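Side-chain contacts in anti-sigma-E factor RseA (Escherichia coli, PDB 1OR7), which holds the extracytoplasmic-function sigma factor sigma-E inactive through its N-terminal cytoplasmic domain until regulated intramembrane proteolysis releases it: residues M1-L6 with Q30-S35; L6-L9 with E13-D16. All blocks are in the same frame, centred on the assembly; numbering follows the deposited sequence.

Contact 1. Residues M1-L6 with Q30-S35; sequences MQKEQL and QKTWES
Leu6 meets Thr32 and Trp33 where helix 3-10 packs on helix 27-44, inside the helical N-terminal anti-sigma domain of RseA. The tight part is apolar. With CG anti to its backbone N (chi1 -177°), Leu6 carries both methyls out toward helix 27-44. Leu6 CD1 comes to the edge of the Trp33 ring, in the ring plane, 3.5 Å from Trp33 CE3. Leu6 CD2 presses on Thr32, 3.7 Å from Thr32 CB, with the Thr32 methyl CG2 close by. Replacing Leu6 with alanine would probably open a gap beside the Trp33 edge and take away the CD2 contact with Thr32. The indole NE1 bonds to the backbone of the other protein chain in the complex, and His37 meets the ring at a tilt.

The looser side lies at Lys3. Lys3 is partly exposed and touches Thr32 only along CD and CE, crossing it at about a right angle. Its NZ makes a long, weak ion pair with Glu28. At the start of helix 3-10, Gln5 OE1 accepts the N-H of Gln2, the N-cap residue, at 3.0 Å. Thr32 OG1 is hydrogen-bonded to Glu28 O in its own helix, and Lys3 CE passes 3.5 Å from Thr32 OG1.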
loop_
_atom_site.group_PDB
_atom_site.type_symbol
_atom_site.label_atom_id
_atom_site.label_comp_id
_atom_site.label_asym_id
_atom_site.label_seq_id
_atom_site.Cartn_x
_atom_site.Cartn_y
_atom_site.Cartn_z
ATOM N N MET B 1 -9.882 -15.372 -14.164
ATOM C CA MET B 1 -8.549 -14.726 -14.130
ATOM C C MET B 1 -7.579 -15.570 -13.316
ATOM O O MET B 1 -7.959 -16.178 -12.322
ATOM C CB MET B 1 -8.682 -13.334 -13.515
ATOM C CG MET B 1 -7.421 -12.748 -12.933
ATOM S SD MET B 1 -7.800 -10.961 -12.168
ATOM C CE MET B 1 -6.680 -9.828 -13.272
ATOM N N GLN B 2 -6.335 -15.646 -13.769
ATOM C CA GLN B 2 -5.298 -16.317 -12.996
ATOM C C GLN B 2 -4.515 -15.329 -12.143
ATOM O O GLN B 2 -4.376 -14.156 -12.479
ATOM C CB GLN B 2 -4.337 -17.055 -13.930
ATOM C CG GLN B 2 -5.017 -18.092 -14.832
ATOM C CD GLN B 2 -5.472 -19.333 -14.064
ATOM O OE1 GLN B 2 -4.671 -20.245 -13.807
ATOM N NE2 GLN B 2 -6.760 -19.373 -13.700
ATOM N N LYS B 3 -3.981 -15.832 -11.039
ATOM C CA LYS B 3 -3.134 -15.043 -10.180
ATOM C C LYS B 3 -1.935 -14.503 -10.960
ATOM O O LYS B 3 -1.487 -13.396 -10.693
ATOM C CB LYS B 3 -2.668 -15.862 -8.971
ATOM C CG LYS B 3 -3.761 -16.112 -7.947
ATOM C CD LYS B 3 -3.272 -16.878 -6.706
ATOM C CE LYS B 3 -4.436 -17.052 -5.694
ATOM N NZ LYS B 3 -4.146 -17.965 -4.546
ATOM N N GLU B 4 -1.437 -15.251 -11.941
ATOM C CA GLU B 4 -0.300 -14.769 -12.713
ATOM C C GLU B 4 -0.651 -13.451 -13.439
ATOM O O GLU B 4 0.180 -12.551 -13.561
ATOM C CB GLU B 4 0.209 -15.843 -13.702
ATOM C CG GLU B 4 1.468 -15.420 -14.444
ATOM C CD GLU B 4 2.156 -16.563 -15.182
ATOM O OE1 GLU B 4 2.188 -17.709 -14.683
ATOM O OE2 GLU B 4 2.689 -16.308 -16.264
ATOM N N GLN B 5 -1.889 -13.348 -13.898
ATOM C CA GLN B 5 -2.390 -12.156 -14.555
ATOM C C GLN B 5 -2.485 -11.040 -13.525
ATOM O O GLN B 5 -2.163 -9.884 -13.810
ATOM C CB GLN B 5 -3.772 -12.428 -15.191
ATOM C CG GLN B 5 -3.726 -13.428 -16.327
ATOM C CD GLN B 5 -5.104 -13.671 -16.959
ATOM O OE1 GLN B 5 -6.044 -14.087 -16.282
ATOM N NE2 GLN B 5 -5.220 -13.388 -18.237
ATOM N N LEU B 6 -2.935 -11.377 -12.325
ATOM C CA LEU B 6 -2.961 -10.398 -11.240
ATOM C C LEU B 6 -1.546 -9.873 -10.960
ATOM O O LEU B 6 -1.319 -8.671 -10.796
ATOM C CB LEU B 6 -3.581 -11.059 -10.008
ATOM C CG LEU B 6 -3.815 -10.306 -8.714
ATOM C CD1 LEU B 6 -3.939 -8.867 -8.955
ATOM C CD2 LEU B 6 -5.099 -10.800 -8.070
ATOM N N GLN B 30 -9.010 -10.199 -4.799
ATOM C CA GLN B 30 -8.833 -9.036 -3.941
ATOM C C GLN B 30 -7.840 -9.345 -2.822
ATOM O O GLN B 30 -6.983 -8.515 -2.475
ATOM C CB GLN B 30 -10.171 -8.539 -3.395
ATOM C CG GLN B 30 -10.973 -7.702 -4.433
ATOM C CD GLN B 30 -12.468 -7.681 -4.142
ATOM O OE1 GLN B 30 -12.877 -7.452 -3.003
ATOM N NE2 GLN B 30 -13.283 -7.936 -5.161
ATOM N N LYS B 31 -7.934 -10.555 -2.288
ATOM C CA LYS B 31 -7.011 -10.976 -1.228
ATOM C C LYS B 31 -5.596 -11.051 -1.741
ATOM O O LYS B 31 -4.647 -10.666 -1.059
ATOM C CB LYS B 31 -7.430 -12.334 -0.654
ATOM C CG LYS B 31 -8.228 -12.204 0.604
ATOM N N THR B 32 -5.446 -11.555 -2.958
ATOM C CA THR B 32 -4.130 -11.652 -3.571
ATOM C C THR B 32 -3.559 -10.267 -3.854
ATOM O O THR B 32 -2.377 -10.001 -3.588
ATOM C CB THR B 32 -4.253 -12.487 -4.841
ATOM O OG1 THR B 32 -4.788 -13.783 -4.500
ATOM C CG2 THR B 32 -2.922 -12.749 -5.438
ATOM N N TRP B 33 -4.380 -9.379 -4.390
ATOM C CA TRP B 33 -3.943 -8.007 -4.594
ATOM C C TRP B 33 -3.411 -7.442 -3.286
ATOM O O TRP B 33 -2.384 -6.792 -3.254
ATOM C CB TRP B 33 -5.130 -7.161 -5.076
ATOM C CG TRP B 33 -4.907 -5.680 -5.352
ATOM C CD1 TRP B 33 -5.292 -4.644 -4.560
ATOM C CD2 TRP B 33 -4.421 -5.086 -6.555
ATOM N NE1 TRP B 33 -5.027 -3.445 -5.169
ATOM C CE2 TRP B 33 -4.489 -3.688 -6.395
ATOM C CE3 TRP B 33 -3.910 -5.588 -7.737
ATOM C CZ2 TRP B 33 -4.068 -2.813 -7.352
ATOM C CZ3 TRP B 33 -3.484 -4.706 -8.696
ATOM C CH2 TRP B 33 -3.561 -3.336 -8.501
ATOM N N GLU B 34 -4.159 -7.644 -2.211
ATOM C CA GLU B 34 -3.762 -7.148 -0.898
ATOM C C GLU B 34 -2.461 -7.800 -0.450
ATOM O O GLU B 34 -1.518 -7.100 -0.048
ATOM C CB GLU B 34 -4.901 -7.416 0.098
ATOM C CG GLU B 34 -4.610 -7.123 1.548
ATOM C CD GLU B 34 -5.811 -7.439 2.438
ATOM O OE1 GLU B 34 -6.055 -8.612 2.719
ATOM O OE2 GLU B 34 -6.535 -6.508 2.837
ATOM N N SER B 35 -2.392 -9.132 -0.532
ATOM C CA SER B 35 -1.187 -9.832 -0.084
ATOM C C SER B 35 0.066 -9.438 -0.862
ATOM O O SER B 35 1.097 -9.173 -0.267
ATOM C CB SER B 35 -1.367 -11.343 -0.170
ATOM O OG SER B 35 -2.245 -11.704 0.824
#

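Contact 2. Residues L6-L9 with E13-D16; sequences LSAL and ETLD
Ala8 O accepts the N-H of Glu13 at 3.0 Å, a backbone bond with an N-H...O angle of 155° that folds the chain back at the C-terminal end of helix 3-10. This i to i+5 (6→1) bond is consistent with a Schellman-type helix end. It opens the loop that joins helix 3-10 to helix 17-24 in the helical anti-sigma domain. Residues 13-16 form the later part of the loop and lead into helix 17-24. The donor is tilted 32° from the carbonyl plane of Ala8.

The side-chain contact centres on Thr14. Its methyl CG2 lies between the backbone N and the carbonyl carbon (OG1 anti to N, chi1 171°). From there Thr14 CG2 rests 3.7 Å from Leu9 N. Ala8 CB and Leu9 CB each lie 4.1 Å from Thr14 CG2, so one small group meets two successive helix residues. Glu13 CB lies 3.6 Å from Ala8 O, beside the hydrogen bond. The Glu13 chain then bends at chi2 and leads away, and OE2 bonds to the backbone of the other protein chain. That chain also supplies a polar side chain to Leu9 O and a basic one to Ser7 OG. The helix end and the loop therefore both take part in the complex.

Leu9 starts away from the loop, but its end turns back to it. Its side chain also packs on Leu20 and Leu23 of helix 17-24. Within the loop, Asp16 N gives a weak bond to Thr14 OG1. Asp16 is the N-cap of helix 17-24, and its OD2 makes a weak bond to Leu19 N. Thr14 O is buried here with no polar partner in the model; Leu9 CD1 sits 3.3 Å from Thr14 O.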
loop_
_atom_site.group_PDB
_atom_site.type_symbol
_atom_site.label_atom_id
_atom_site.label_comp_id
_atom_site.label_asym_id
_atom_site.label_seq_id
_atom_site.Cartn_x
_atom_site.Cartn_y
_atom_site.Cartn_z
ATOM N N LEU B 6 -2.935 -11.377 -12.325
ATOM C CA LEU B 6 -2.961 -10.398 -11.240
ATOM C C LEU B 6 -1.546 -9.873 -10.960
ATOM O O LEU B 6 -1.319 -8.671 -10.796
ATOM C CB LEU B 6 -3.581 -11.059 -10.008
ATOM C CG LEU B 6 -3.815 -10.306 -8.714
ATOM C CD1 LEU B 6 -3.939 -8.867 -8.955
ATOM C CD2 LEU B 6 -5.099 -10.800 -8.070
ATOM N N SER B 7 -0.585 -10.785 -10.914
ATOM C CA SER B 7 0.808 -10.421 -10.734
ATOM C C SER B 7 1.251 -9.449 -11.826
ATOM O O SER B 7 1.898 -8.457 -11.551
ATOM C CB SER B 7 1.683 -11.664 -10.808
ATOM O OG SER B 7 2.986 -11.393 -10.359
ATOM N N ALA B 8 0.940 -9.742 -13.077
ATOM C CA ALA B 8 1.320 -8.819 -14.151
ATOM C C ALA B 8 0.644 -7.450 -14.020
ATOM O O ALA B 8 1.279 -6.392 -14.212
ATOM C CB ALA B 8 1.058 -9.446 -15.538
ATOM N N LEU B 9 -0.643 -7.460 -13.677
ATOM C CA LEU B 9 -1.393 -6.222 -13.505
ATOM C C LEU B 9 -0.780 -5.285 -12.437
ATOM O O LEU B 9 -0.597 -4.099 -12.655
ATOM C CB LEU B 9 -2.806 -6.589 -13.095
ATOM C CG LEU B 9 -3.828 -5.478 -13.016
ATOM C CD1 LEU B 9 -4.165 -5.009 -14.407
ATOM C CD2 LEU B 9 -5.068 -6.014 -12.303
ATOM N N GLU B 13 2.162 -4.289 -16.151
ATOM C CA GLU B 13 2.591 -4.975 -17.340
ATOM C C GLU B 13 1.410 -5.419 -18.192
ATOM O O GLU B 13 1.609 -5.859 -19.297
ATOM C CB GLU B 13 3.508 -6.135 -16.985
ATOM C CG GLU B 13 4.833 -5.667 -16.379
ATOM C CD GLU B 13 5.849 -5.168 -17.414
ATOM O OE1 GLU B 13 5.684 -5.462 -18.598
ATOM O OE2 GLU B 13 6.814 -4.472 -17.031
ATOM N N THR B 14 0.198 -5.340 -17.659
ATOM C CA THR B 14 -1.008 -5.453 -18.463
ATOM C C THR B 14 -1.963 -4.435 -17.889
ATOM O O THR B 14 -1.965 -4.194 -16.688
ATOM C CB THR B 14 -1.649 -6.836 -18.445
ATOM O OG1 THR B 14 -2.917 -6.744 -19.103
ATOM C CG2 THR B 14 -2.033 -7.294 -17.052
ATOM N N LEU B 15 -2.743 -3.802 -18.746
ATOM C CA LEU B 15 -3.699 -2.813 -18.284
ATOM C C LEU B 15 -5.091 -3.167 -18.784
ATOM O O LEU B 15 -5.939 -2.291 -18.948
ATOM C CB LEU B 15 -3.326 -1.438 -18.821
ATOM C CG LEU B 15 -2.009 -0.853 -18.336
ATOM C CD1 LEU B 15 -1.798 0.505 -18.982
ATOM C CD2 LEU B 15 -2.025 -0.735 -16.844
ATOM N N ASP B 16 -5.319 -4.451 -19.019
ATOM C CA ASP B 16 -6.578 -4.924 -19.571
ATOM C C ASP B 16 -7.781 -4.632 -18.667
ATOM O O ASP B 16 -7.858 -5.074 -17.528
ATOM C CB ASP B 16 -6.462 -6.419 -19.831
ATOM C CG ASP B 16 -7.599 -6.948 -20.650
ATOM O OD1 ASP B 16 -7.788 -6.466 -21.783
ATOM O OD2 ASP B 16 -8.365 -7.845 -20.260
#

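Overall arrangement
From the N terminus the chain enters helix 3-10, and both contacts use that helix, sharing Leu6. Contact 2 closes first. It closes the short loop between helix 3-10 and the start of helix 17-24. Contact 1 closes a longer loop: the chain passes through helix 17-24 and returns on helix 27-44. All of contact 2 after the shared Leu6 nests inside this span. The two contacts lie about 10 Å apart, centre to centre. They meet where Leu9 CD2 packs on Trp33 CZ3, 4.2 Å away. Together they tie helix 3-10 to its following loop and to helix 27-44.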